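Local coordinates for protein heat-inducible transcription repressor HrcA (Thermotoga maritima, PDB 1STZ) that probably acts as a DNA-binding repressor that keeps the class I heat shock operons, grpE-dnaK-dnaJ and groELS, switched off, at residues A[128-134]-A[234-239]; A[148-152]-A[187-192]; A[293-297]-A[328-333]. All coordinates share one frame; numbering follows the deposited sequence.

Overall arrangement
After the N-terminal helices, contact 1 begins at the end of helix 116-131, where the chain passes into strand 134-138. It closes only about a hundred residues later, when 234-239, the start of helix 236-241, returns beside 128-134 next to an outermost strand, within this chain, of the five-stranded sheet. Nested inside that loop, contact 2 closes the smaller excursion 148-192, laying helix 184-195 along an outer strand of a separate three-stranded sheet, its centre about 40 Å from that of contact 1. Contact 3 follows in series, tying the end of strand 287-296 to the C-terminal helix 314-334. Contacts 1 and 3 thus belong to the larger sheet, contact 2 to the inserted part; no two touch.

Contact 1 of 3, residues A[128-134]-A[234-239]; sequences ARLTEGY and AGLENL
Asn238 reaches from its helix to the backbone carbonyl of Gly133, and its ND2 gives Gly133 O a nearly straight hydrogen bond of 2.8 Å in the plane of the side-chain amide. A chi1 of -59° keeps CG anti to the carbonyl carbon of Asn238 and swings the amide toward Gly133 O. Asn238 CB rests 3.4 Å from Glu132 C. Next to this polar link, Ala128 CB packs on Gly235 CA at 3.8 Å. A side chain on Gly235 would run into Ala128 CB and Gly133 O, and the positive phi of Gly235 (82°) also favours glycine. Tyr134 makes the apolar half of the contact: its CB meets Leu239 CD1 at 3.6 Å, and one edge of the ring comes up to the backbone N of Leu236, with Tyr134 CE2 lying 4.0 Å from Leu236 CB.

The helix end and the helix start on the two sides set the backbone that carries these groups. Glu132 takes a positive phi as the chain leaves the first helix, and Gly133 N folds back to bond Ala128 O at 3.2 Å, a Schellman-like end to helix 116-131 that presents the Gly133 carbonyl to Asn238. On the other side Gly235 sits at the N-cap position of helix 236-241.

Further out, in what is probably a GAF-like domain, Tyr134 bonds through its backbone to Phe307 of strand 299-309, while Ala234, ending an outermost strand of the sheet within this chain, pairs with Val135. Tyr134 and Leu239 both lean on Leu253 of helix 247-256, and Leu236 packs on Glu237 of the second subunit.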
loop_
_atom_site.group_PDB
_atom_site.type_symbol
_atom_site.label_atom_id
_atom_site.label_comp_id
_atom_site.label_asym_id
_atom_site.label_seq_id
_atom_site.Cartn_x
_atom_site.Cartn_y
_atom_site.Cartn_z
ATOM N N ALA A 128 6.228 12.501 1.773
ATOM C CA ALA A 128 5.361 13.673 1.948
ATOM C C ALA A 128 4.031 13.294 2.580
ATOM O O ALA A 128 3.557 13.952 3.510
ATOM C CB ALA A 128 5.095 14.354 0.598
ATOM N N ARG A 129 3.422 12.237 2.068
ATOM C CA ARG A 129 2.131 11.789 2.579
ATOM C C ARG A 129 2.155 11.367 4.048
ATOM O O ARG A 129 1.293 11.776 4.818
ATOM C CB ARG A 129 1.607 10.642 1.745
ATOM C CG ARG A 129 0.251 10.171 2.179
ATOM C CD ARG A 129 -0.489 9.421 1.111
ATOM N NE ARG A 129 0.309 8.330 0.556
ATOM C CZ ARG A 129 -0.190 7.310 -0.145
ATOM N NH1 ARG A 129 -1.502 7.218 -0.376
ATOM N NH2 ARG A 129 0.628 6.371 -0.621
ATOM N N LEU A 130 3.152 10.587 4.434
ATOM C CA LEU A 130 3.217 10.009 5.774
ATOM C C LEU A 130 3.639 11.009 6.855
ATOM O O LEU A 130 3.389 10.786 8.022
ATOM C CB LEU A 130 4.188 8.832 5.791
ATOM C CG LEU A 130 3.864 7.640 4.907
ATOM C CD1 LEU A 130 4.821 6.501 5.208
ATOM C CD2 LEU A 130 2.405 7.204 5.068
ATOM N N THR A 131 4.307 12.086 6.468
ATOM C CA THR A 131 4.756 13.103 7.409
ATOM C C THR A 131 3.994 14.426 7.308
ATOM O O THR A 131 4.307 15.360 8.037
ATOM C CB THR A 131 6.225 13.413 7.184
ATOM O OG1 THR A 131 6.395 13.957 5.869
ATOM C CG2 THR A 131 7.063 12.153 7.238
ATOM N N GLU A 132 3.042 14.518 6.390
ATOM C CA GLU A 132 2.360 15.769 6.084
ATOM C C GLU A 132 3.358 16.896 5.875
ATOM O O GLU A 132 3.194 17.997 6.422
ATOM C CB GLU A 132 1.366 16.129 7.203
ATOM C CG GLU A 132 0.290 15.075 7.458
ATOM C CD GLU A 132 -0.399 15.261 8.811
ATOM O OE1 GLU A 132 0.257 15.742 9.774
ATOM O OE2 GLU A 132 -1.596 14.907 8.928
ATOM N N GLY A 133 4.399 16.614 5.092
ATOM C CA GLY A 133 5.417 17.602 4.772
ATOM C C GLY A 133 5.574 17.909 3.296
ATOM O O GLY A 133 4.821 17.417 2.433
ATOM N N TYR A 134 6.552 18.752 3.018
ATOM C CA TYR A 134 6.967 19.120 1.673
ATOM C C TYR A 134 8.341 18.519 1.448
ATOM O O TYR A 134 9.248 18.793 2.212
ATOM C CB TYR A 134 7.097 20.638 1.565
ATOM C CG TYR A 134 7.488 21.189 0.199
ATOM C CD1 TYR A 134 8.662 21.903 0.021
ATOM C CD2 TYR A 134 6.661 21.036 -0.892
ATOM C CE1 TYR A 134 9.001 22.452 -1.227
ATOM C CE2 TYR A 134 6.995 21.572 -2.142
ATOM C CZ TYR A 134 8.171 22.268 -2.294
ATOM O OH TYR A 134 8.511 22.791 -3.520
ATOM N N ALA A 234 7.208 17.306 -3.769
ATOM C CA ALA A 234 5.899 16.699 -3.502
ATOM C C ALA A 234 5.369 17.173 -2.150
ATOM O O ALA A 234 6.149 17.512 -1.276
ATOM C CB ALA A 234 6.028 15.183 -3.508
ATOM N N GLY A 235 4.057 17.163 -1.968
ATOM C CA GLY A 235 3.444 17.532 -0.703
ATOM C C GLY A 235 3.235 19.026 -0.417
ATOM O O GLY A 235 3.016 19.422 0.738
ATOM N N LEU A 236 3.289 19.875 -1.432
ATOM C CA LEU A 236 3.007 21.308 -1.206
ATOM C C LEU A 236 1.655 21.521 -0.513
ATOM O O LEU A 236 1.512 22.378 0.371
ATOM C CB LEU A 236 3.071 22.089 -2.507
ATOM C CG LEU A 236 2.655 23.564 -2.416
ATOM C CD1 LEU A 236 3.467 24.306 -1.354
ATOM C CD2 LEU A 236 2.796 24.197 -3.813
ATOM N N GLU A 237 0.697 20.696 -0.899
ATOM C CA GLU A 237 -0.640 20.668 -0.333
ATOM C C GLU A 237 -0.672 20.451 1.178
ATOM O O GLU A 237 -1.528 21.025 1.858
ATOM C CB GLU A 237 -1.442 19.563 -1.034
ATOM C CG GLU A 237 -2.849 19.366 -0.531
ATOM C CD GLU A 237 -3.686 18.538 -1.487
ATOM O OE1 GLU A 237 -3.126 17.602 -2.124
ATOM O OE2 GLU A 237 -4.904 18.827 -1.599
ATOM N N ASN A 238 0.257 19.642 1.699
ATOM C CA ASN A 238 0.345 19.401 3.144
ATOM C C ASN A 238 0.649 20.675 3.922
ATOM O O ASN A 238 0.118 20.887 4.993
ATOM C CB ASN A 238 1.411 18.354 3.465
ATOM C CG ASN A 238 1.151 17.016 2.783
ATOM O OD1 ASN A 238 0.024 16.561 2.724
ATOM N ND2 ASN A 238 2.204 16.391 2.263
ATOM N N LEU A 239 1.517 21.522 3.393
ATOM C CA LEU A 239 1.850 22.775 4.070
ATOM C C LEU A 239 0.651 23.707 4.203
ATOM O O LEU A 239 0.523 24.415 5.208
ATOM C CB LEU A 239 2.979 23.496 3.354
ATOM C CG LEU A 239 4.265 22.699 3.309
ATOM C CD1 LEU A 239 5.371 23.565 2.723
ATOM C CD2 LEU A 239 4.632 22.137 4.699
#

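Contact 2 of 3, residues A[148-152]-A[187-192]; sequences LRVML and IERQLN
Asn192 grips both polar backbone atoms of Val150: its OD1 accepts Val150 N at 2.9 Å, and its ND2 donates to Val150 O at 2.8 Å, in the carbonyl plane and on a lone pair. The same ND2 also bonds Glu188 O, one turn back in the helix, from above that carbonyl plane, which fixes the rotation of the amide. With an alanine in its place, Val150 N and Val150 O would probably both lose their partner on the helix. The next N-H along this side of the strand, Leu152 N, meets Glu188 OE2 at 2.9 Å on its anti side, out of the carboxylate plane; chi1 at -177° and an extended chain bring the carboxylate there. Strand 149-154 is an outer strand, within this chain, of a three-stranded antiparallel sheet, paired with strand 159-166; on its other edge, segments 149-152 and 187-192 run nearly antiparallel, their axes 7.8 Å apart at closest approach. Beside these bonds the apolar side chains meet. Leu152 and Leu191 cross at about a right angle, their CD1 atoms pressed tightly together at 3.4 Å, and Leu152 CD1 meets Ile187 CG2 at 3.6 Å. Arg149, turned from the helix, hydrogen-bonds Val155 O of the second subunit through NH1.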
loop_
_atom_site.group_PDB
_atom_site.type_symbol
_atom_site.label_atom_id
_atom_site.label_comp_id
_atom_site.label_asym_id
_atom_site.label_seq_id
_atom_site.Cartn_x
_atom_site.Cartn_y
_atom_site.Cartn_z
ATOM N N LEU A 148 24.839 4.921 -21.605
ATOM C CA LEU A 148 25.464 3.614 -21.873
ATOM C C LEU A 148 24.927 2.968 -23.144
ATOM O O LEU A 148 25.593 2.132 -23.745
ATOM C CB LEU A 148 25.232 2.661 -20.694
ATOM C CG LEU A 148 25.647 3.178 -19.313
ATOM C CD1 LEU A 148 25.217 2.226 -18.225
ATOM C CD2 LEU A 148 27.151 3.406 -19.238
ATOM N N ARG A 149 23.711 3.351 -23.535
ATOM C CA ARG A 149 23.040 2.772 -24.707
ATOM C C ARG A 149 21.773 3.547 -25.076
ATOM O O ARG A 149 21.066 4.032 -24.203
ATOM C CB ARG A 149 22.647 1.327 -24.397
ATOM C CG ARG A 149 22.017 0.569 -25.538
ATOM C CD ARG A 149 21.840 -0.894 -25.224
ATOM N NE ARG A 149 20.884 -1.537 -26.119
ATOM C CZ ARG A 149 20.148 -2.596 -25.803
ATOM N NH1 ARG A 149 20.250 -3.141 -24.594
ATOM N NH2 ARG A 149 19.297 -3.105 -26.694
ATOM N N VAL A 150 21.475 3.620 -26.372
ATOM C CA VAL A 150 20.257 4.258 -26.864
ATOM C C VAL A 150 19.409 3.213 -27.570
ATOM O O VAL A 150 19.869 2.579 -28.507
ATOM C CB VAL A 150 20.562 5.389 -27.850
ATOM C CG1 VAL A 150 19.270 6.031 -28.360
ATOM C CG2 VAL A 150 21.464 6.425 -27.205
ATOM N N MET A 151 18.176 3.051 -27.122
ATOM C CA MET A 151 17.260 2.073 -27.694
ATOM C C MET A 151 16.154 2.776 -28.479
ATOM O O MET A 151 15.545 3.725 -27.977
ATOM C CB MET A 151 16.636 1.220 -26.587
ATOM C CG MET A 151 17.621 0.368 -25.786
ATOM S SD MET A 151 17.823 0.975 -24.104
ATOM C CE MET A 151 18.985 2.053 -24.290
ATOM N N LEU A 152 15.945 2.335 -29.717
ATOM C CA LEU A 152 14.770 2.669 -30.521
ATOM C C LEU A 152 14.031 1.393 -30.914
ATOM O O LEU A 152 14.412 0.752 -31.877
ATOM C CB LEU A 152 15.179 3.361 -31.810
ATOM C CG LEU A 152 15.719 4.779 -31.827
ATOM C CD1 LEU A 152 15.901 5.178 -33.276
ATOM C CD2 LEU A 152 14.811 5.767 -31.128
ATOM N N ILE A 187 19.100 3.889 -37.719
ATOM C CA ILE A 187 19.017 5.136 -36.961
ATOM C C ILE A 187 19.472 4.921 -35.518
ATOM O O ILE A 187 20.070 5.800 -34.918
ATOM C CB ILE A 187 17.602 5.760 -37.061
ATOM C CG1 ILE A 187 17.411 6.346 -38.466
ATOM C CG2 ILE A 187 17.414 6.870 -36.036
ATOM C CD1 ILE A 187 16.004 6.780 -38.777
ATOM N N GLU A 188 19.224 3.734 -34.982
ATOM C CA GLU A 188 19.635 3.406 -33.623
ATOM C C GLU A 188 21.143 3.293 -33.575
ATOM O O GLU A 188 21.764 3.679 -32.594
ATOM C CB GLU A 188 19.008 2.087 -33.188
ATOM C CG GLU A 188 19.306 1.659 -31.760
ATOM C CD GLU A 188 18.604 0.352 -31.427
ATOM O OE1 GLU A 188 18.788 -0.620 -32.177
ATOM O OE2 GLU A 188 17.844 0.298 -30.438
ATOM N N ARG A 189 21.727 2.737 -34.635
ATOM C CA ARG A 189 23.172 2.670 -34.727
ATOM C C ARG A 189 23.744 4.073 -34.703
ATOM O O ARG A 189 24.638 4.354 -33.917
ATOM C CB ARG A 189 23.624 1.936 -35.980
ATOM C CG ARG A 189 23.521 0.438 -35.866
ATOM C CD ARG A 189 23.689 -0.243 -37.197
ATOM N NE ARG A 189 23.403 -1.667 -37.125
ATOM C CZ ARG A 189 22.882 -2.382 -38.113
ATOM N NH1 ARG A 189 22.587 -1.831 -39.289
ATOM N NH2 ARG A 189 22.660 -3.672 -37.929
ATOM N N GLN A 190 23.210 4.941 -35.558
ATOM C CA GLN A 190 23.628 6.344 -35.622
ATOM C C GLN A 190 23.561 7.000 -34.252
ATOM O O GLN A 190 24.524 7.633 -33.825
ATOM C CB GLN A 190 22.757 7.128 -36.607
ATOM C CG GLN A 190 23.266 8.526 -36.892
ATOM C CD GLN A 190 22.440 9.270 -37.924
ATOM O OE1 GLN A 190 21.209 9.279 -37.861
ATOM N NE2 GLN A 190 23.114 9.919 -38.858
ATOM N N LEU A 191 22.430 6.844 -33.568
ATOM C CA LEU A 191 22.242 7.438 -32.250
ATOM C C LEU A 191 23.288 6.929 -31.244
ATOM O O LEU A 191 23.831 7.708 -30.464
ATOM C CB LEU A 191 20.822 7.156 -31.722
ATOM C CG LEU A 191 19.674 7.849 -32.468
ATOM C CD1 LEU A 191 18.332 7.273 -32.036
ATOM C CD2 LEU A 191 19.710 9.333 -32.226
ATOM N N ASN A 192 23.580 5.632 -31.284
ATOM C CA ASN A 192 24.569 5.037 -30.381
ATOM C C ASN A 192 26.014 5.498 -30.646
ATOM O O ASN A 192 26.784 5.693 -29.708
ATOM C CB ASN A 192 24.468 3.506 -30.393
ATOM C CG ASN A 192 23.445 2.997 -29.394
ATOM O OD1 ASN A 192 23.652 3.104 -28.191
ATOM N ND2 ASN A 192 22.321 2.478 -29.887
#

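Contact 3 of 3, residues A[293-297]-A[328-333]; sequences KYFKG and LSEYFT
Ser329 and Thr333, one helical turn apart, dock the C-terminal helix 314-334 on the last residues of strand 287-296 by side-chain to backbone hydrogen bonds, with aromatic packing alongside. Ser329 OG accepts Phe295 N at 3.0 Å and lies at the edge of the Phe295 ring, near its plane. Further on, Thr333 OG1 receives Gly297 N at 2.9 Å in a bond close to straight, just where the chain leaves the strand with positive phi. Phe295 O sits between the two hydroxyl residues, 3.4 Å from Ser329 CA.

Toward the core, Tyr294 CB meets Leu328 CB at 3.7 Å. Tyr294's chi1 of 67° sets CG between the backbone N and the carbonyl carbon, and the ring slants over Phe332: Tyr294 CE1 lies above one face, off toward the rim, with the planes 54° apart. Tyr331 CD2 is over the opposite face of Phe332, so that ring is held from both sides. The hydroxyl of Tyr294 bonds Glu138 O on strand 134-138, and Leu328 and Phe332 touch Leu120 of helix 116-131. Segments 293-296 and 328-333 run roughly parallel, 25° apart: a C-terminal helix packed with helix 116-131 against an antiparallel sheet of order 2-1-5-4-3, consistent with a GAF-like fold.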
loop_
_atom_site.group_PDB
_atom_site.type_symbol
_atom_site.label_atom_id
_atom_site.label_comp_id
_atom_site.label_asym_id
_atom_site.label_seq_id
_atom_site.Cartn_x
_atom_site.Cartn_y
_atom_site.Cartn_z
ATOM N N LYS A 293 21.444 12.326 2.578
ATOM C CA LYS A 293 21.767 11.962 1.208
ATOM C C LYS A 293 21.434 10.512 0.947
ATOM O O LYS A 293 21.450 9.700 1.860
ATOM C CB LYS A 293 23.240 12.195 0.936
ATOM C CG LYS A 293 23.718 13.599 1.217
ATOM C CD LYS A 293 25.091 13.823 0.629
ATOM C CE LYS A 293 25.687 15.148 1.036
ATOM N NZ LYS A 293 26.276 15.065 2.388
ATOM N N TYR A 294 21.131 10.199 -0.309
ATOM C CA TYR A 294 21.062 8.827 -0.782
ATOM C C TYR A 294 22.311 8.559 -1.628
ATOM O O TYR A 294 22.858 9.481 -2.244
ATOM C CB TYR A 294 19.742 8.543 -1.530
ATOM C CG TYR A 294 19.531 9.243 -2.848
ATOM C CD1 TYR A 294 19.669 8.565 -4.055
ATOM C CD2 TYR A 294 19.117 10.555 -2.894
ATOM C CE1 TYR A 294 19.467 9.214 -5.269
ATOM C CE2 TYR A 294 18.914 11.214 -4.103
ATOM C CZ TYR A 294 19.076 10.546 -5.280
ATOM O OH TYR A 294 18.856 11.224 -6.473
ATOM N N PHE A 295 22.760 7.309 -1.616
ATOM C CA PHE A 295 24.071 6.932 -2.104
ATOM C C PHE A 295 24.017 5.791 -3.113
ATOM O O PHE A 295 23.145 4.928 -3.069
ATOM C CB PHE A 295 24.952 6.431 -0.943
ATOM C CG PHE A 295 25.308 7.483 0.078
ATOM C CD1 PHE A 295 24.406 7.841 1.059
ATOM C CD2 PHE A 295 26.559 8.077 0.070
ATOM C CE1 PHE A 295 24.733 8.812 2.010
ATOM C CE2 PHE A 295 26.905 9.024 1.015
ATOM C CZ PHE A 295 25.992 9.395 1.993
ATOM N N LYS A 296 25.015 5.776 -3.989
ATOM C CA LYS A 296 25.387 4.596 -4.753
ATOM C C LYS A 296 26.677 4.058 -4.165
ATOM O O LYS A 296 27.759 4.482 -4.533
ATOM C CB LYS A 296 25.566 4.977 -6.222
ATOM C CG LYS A 296 26.077 3.851 -7.113
ATOM C CD LYS A 296 26.644 4.383 -8.433
ATOM C CE LYS A 296 27.907 5.209 -8.256
ATOM N NZ LYS A 296 29.002 4.406 -7.634
ATOM N N GLY A 297 26.565 3.128 -3.227
ATOM C CA GLY A 297 27.722 2.639 -2.498
ATOM C C GLY A 297 28.180 3.709 -1.527
ATOM O O GLY A 297 27.397 4.162 -0.697
ATOM N N LEU A 328 16.285 4.298 -0.909
ATOM C CA LEU A 328 16.768 4.936 -2.113
ATOM C C LEU A 328 18.203 4.529 -2.327
ATOM O O LEU A 328 18.588 4.206 -3.439
ATOM C CB LEU A 328 16.664 6.467 -2.021
ATOM C CG LEU A 328 15.263 7.039 -2.209
ATOM C CD1 LEU A 328 15.298 8.530 -2.017
ATOM C CD2 LEU A 328 14.721 6.693 -3.574
ATOM N N SER A 329 18.987 4.529 -1.251
ATOM C CA SER A 329 20.368 4.060 -1.324
ATOM C C SER A 329 20.419 2.628 -1.818
ATOM O O SER A 329 21.291 2.269 -2.604
ATOM C CB SER A 329 21.074 4.174 0.030
ATOM O OG SER A 329 21.319 5.536 0.307
ATOM N N GLU A 330 19.468 1.812 -1.384
ATOM C CA GLU A 330 19.425 0.408 -1.818
ATOM C C GLU A 330 19.120 0.287 -3.310
ATOM O O GLU A 330 19.778 -0.495 -4.016
ATOM C CB GLU A 330 18.360 -0.355 -1.075
ATOM C CG GLU A 330 18.884 -1.431 -0.166
ATOM C CD GLU A 330 17.835 -1.828 0.862
ATOM O OE1 GLU A 330 18.176 -1.845 2.063
ATOM O OE2 GLU A 330 16.673 -2.105 0.452
ATOM N N TYR A 331 18.099 1.021 -3.773
ATOM C CA TYR A 331 17.782 1.040 -5.184
ATOM C C TYR A 331 19.011 1.505 -6.007
ATOM O O TYR A 331 19.429 0.837 -6.940
ATOM C CB TYR A 331 16.548 1.901 -5.522
ATOM C CG TYR A 331 16.345 1.912 -7.027
ATOM C CD1 TYR A 331 15.650 0.886 -7.671
ATOM C CD2 TYR A 331 16.945 2.879 -7.806
ATOM C CE1 TYR A 331 15.521 0.874 -9.063
ATOM C CE2 TYR A 331 16.837 2.869 -9.195
ATOM C CZ TYR A 331 16.125 1.866 -9.819
ATOM O OH TYR A 331 16.033 1.888 -11.206
ATOM N N PHE A 332 19.590 2.645 -5.658
ATOM C CA PHE A 332 20.661 3.231 -6.477
ATOM C C PHE A 332 21.950 2.401 -6.444
ATOM O O PHE A 332 22.634 2.259 -7.475
ATOM C CB PHE A 332 20.865 4.717 -6.142
ATOM C CG PHE A 332 19.849 5.592 -6.793
ATOM C CD1 PHE A 332 18.625 5.849 -6.184
ATOM C CD2 PHE A 332 20.075 6.089 -8.068
ATOM C CE1 PHE A 332 17.675 6.598 -6.827
ATOM C CE2 PHE A 332 19.129 6.861 -8.712
ATOM C CZ PHE A 332 17.923 7.116 -8.098
ATOM N N THR A 333 22.217 1.789 -5.293
ATOM C CA THR A 333 23.388 0.947 -5.088
ATOM C C THR A 333 23.280 -0.416 -5.768
ATOM O O THR A 333 24.289 -0.959 -6.219
ATOM C CB THR A 333 23.636 0.719 -3.572
ATOM O OG1 THR A 333 23.943 1.954 -2.930
ATOM C CG2 THR A 333 24.895 -0.126 -3.321
#